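Local structure of designed helical repeat protein (Synthetic construct, 5CWG) at residues 15-20 and 25-30. The protein is a de novo designed helical repeat protein, probably made to explore repeat architectures rather than to carry out a biological function. Sequence-based numbering, arbitrary orientation. Where two conformers were deposited one is given.
Sequences IVVENA and DDTEEA
Ala20 and Ala30 meet methyl to methyl, CB to CB at 3.6 Å, beside the short connection between helix 3-23 and helix 27-47. Alanine suits both places, since its small side chain lets the two backbones come close beside the turn. Val16, one turn before Ala20, continues this apolar seam: its CG1, set anti to the backbone N (chi1 179°), reaches over to Ala30 CB at 4.0 Å. At the more open side the methyls of two beta-branched residues lie against backbone oxygens of the opposite segment, Val17 CG2 3.9 Å from Thr27 O and Thr27 CG2 4.0 Å from Val17 O; Val17 CG2 also faces Ala30 CB at 4.4 Å.

Polar bonds shape the turn. Asp25 N donates to Ala20 O over 2.9 Å, a bent bond (131° at the hydrogen) that ties the loop back to the helix it leaves. Asp26 is the N-cap of helix 27-47: its OD1 accepts a hydrogen bond from Glu29 N through the anti lone pair, at 2.9 Å, a role for which a short carboxylate is well fitted.

Asp25 OD2 accepts from Ile77 N, a short acidic side chain suiting a backbone N-H at the start of helix 77-98, whose Ile77 and Ser78 touch Val16 and Ala30, respectively. Asn19 packs on helix 53-73.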
loop_
_atom_site.group_PDB
_atom_site.type_symbol
_atom_site.label_atom_id
_atom_site.label_comp_id
_atom_site.label_asym_id
_atom_site.label_seq_id
_atom_site.Cartn_x
_atom_site.Cartn_y
_atom_site.Cartn_z
ATOM N N ILE A 15 -1.272 -8.398 16.638
ATOM C CA ILE A 15 -2.192 -7.342 16.211
ATOM C C ILE A 15 -3.426 -7.938 15.538
ATOM O O ILE A 15 -4.567 -7.645 15.907
ATOM C CB ILE A 15 -1.491 -6.361 15.202
ATOM C CG1 ILE A 15 -0.403 -5.527 15.893
ATOM C CG2 ILE A 15 -2.501 -5.418 14.532
ATOM C CD1 ILE A 15 0.556 -4.848 14.907
ATOM N N VAL A 16 -3.201 -8.762 14.528
ATOM C CA VAL A 16 -4.293 -9.285 13.719
ATOM C C VAL A 16 -5.203 -10.148 14.594
ATOM O O VAL A 16 -6.445 -10.038 14.549
ATOM C CB VAL A 16 -3.776 -10.024 12.488
ATOM C CG1 VAL A 16 -4.941 -10.567 11.685
ATOM C CG2 VAL A 16 -2.962 -9.088 11.623
ATOM N N VAL A 17 -4.613 -10.995 15.417
ATOM C CA VAL A 17 -5.396 -11.851 16.299
ATOM C C VAL A 17 -6.208 -11.040 17.314
ATOM O O VAL A 17 -7.375 -11.342 17.528
ATOM C CB VAL A 17 -4.509 -12.907 17.004
ATOM C CG1 VAL A 17 -5.226 -13.587 18.178
ATOM C CG2 VAL A 17 -4.001 -13.945 16.003
ATOM N N GLU A 18 -5.614 -10.007 17.911
ATOM C CA GLU A 18 -6.322 -9.215 18.910
ATOM C C GLU A 18 -7.524 -8.515 18.269
ATOM O O GLU A 18 -8.591 -8.423 18.867
ATOM C CB GLU A 18 -5.360 -8.223 19.561
ATOM C CG GLU A 18 -4.399 -8.904 20.536
ATOM C CD GLU A 18 -3.236 -8.029 21.002
ATOM O OE1 GLU A 18 -2.573 -8.433 21.980
ATOM O OE2 GLU A 18 -2.968 -6.963 20.403
ATOM N N ASN A 19 -7.363 -8.037 17.045
ATOM C CA ASN A 19 -8.452 -7.365 16.360
ATOM C C ASN A 19 -9.565 -8.326 15.993
ATOM O O ASN A 19 -10.749 -7.987 16.104
ATOM C CB ASN A 19 -7.943 -6.579 15.155
ATOM C CG ASN A 19 -7.411 -5.215 15.552
ATOM O OD1 ASN A 19 -8.169 -4.249 15.636
ATOM N ND2 ASN A 19 -6.122 -5.139 15.812
ATOM N N ALA A 20 -9.193 -9.525 15.574
ATOM C CA ALA A 20 -10.201 -10.542 15.300
ATOM C C ALA A 20 -10.961 -10.884 16.591
ATOM O O ALA A 20 -12.181 -10.954 16.596
ATOM C CB ALA A 20 -9.552 -11.776 14.725
ATOM N N ASP A 25 -14.274 -12.255 15.126
ATOM C CA ASP A 25 -13.831 -12.972 13.932
ATOM C C ASP A 25 -12.950 -14.149 14.382
ATOM O O ASP A 25 -12.366 -14.138 15.465
ATOM C CB ASP A 25 -13.077 -12.030 12.981
ATOM C CG ASP A 25 -13.991 -11.090 12.177
ATOM O OD1 ASP A 25 -15.236 -11.186 12.273
ATOM O OD2 ASP A 25 -13.457 -10.231 11.427
ATOM N N ASP A 26 -12.844 -15.173 13.540
ATOM C CA ASP A 26 -12.133 -16.389 13.911
ATOM C C ASP A 26 -10.643 -16.130 14.136
ATOM O O ASP A 26 -9.947 -15.636 13.240
ATOM C CB ASP A 26 -12.269 -17.440 12.816
ATOM C CG ASP A 26 -11.830 -18.791 13.283
ATOM O OD1 ASP A 26 -10.636 -19.067 13.193
ATOM O OD2 ASP A 26 -12.671 -19.566 13.784
ATOM N N THR A 27 -10.142 -16.464 15.318
ATOM C CA THR A 27 -8.768 -16.117 15.668
ATOM C C THR A 27 -7.730 -17.058 15.066
ATOM O O THR A 27 -6.607 -16.640 14.844
ATOM C CB THR A 27 -8.544 -16.010 17.196
ATOM O OG1 THR A 27 -8.932 -17.234 17.818
ATOM C CG2 THR A 27 -9.328 -14.840 17.789
ATOM N N GLU A 28 -8.088 -18.319 14.839
ATOM C CA GLU A 28 -7.173 -19.247 14.162
ATOM C C GLU A 28 -6.990 -18.832 12.719
ATOM O O GLU A 28 -5.870 -18.825 12.207
ATOM C CB GLU A 28 -7.679 -20.677 14.269
ATOM C CG GLU A 28 -7.519 -21.262 15.668
ATOM C CD GLU A 28 -7.892 -22.735 15.731
ATOM O OE1 GLU A 28 -8.005 -23.372 14.659
ATOM O OE2 GLU A 28 -8.082 -23.247 16.854
ATOM N N GLU A 29 -8.072 -18.426 12.068
ATOM C CA GLU A 29 -7.991 -17.897 10.713
ATOM C C GLU A 29 -7.130 -16.641 10.685
ATOM O O GLU A 29 -6.305 -16.453 9.794
ATOM C CB GLU A 29 -9.395 -17.616 10.135
ATOM C CG GLU A 29 -9.331 -17.077 8.719
ATOM C CD GLU A 29 -10.651 -16.606 8.148
ATOM O OE1 GLU A 29 -11.708 -16.800 8.783
ATOM O OE2 GLU A 29 -10.641 -16.037 7.040
ATOM N N ALA A 30 -7.298 -15.792 11.691
ATOM C CA ALA A 30 -6.569 -14.535 11.754
ATOM C C ALA A 30 -5.070 -14.774 11.926
ATOM O O ALA A 30 -4.243 -14.068 11.315
ATOM C CB ALA A 30 -7.114 -13.666 12.886
#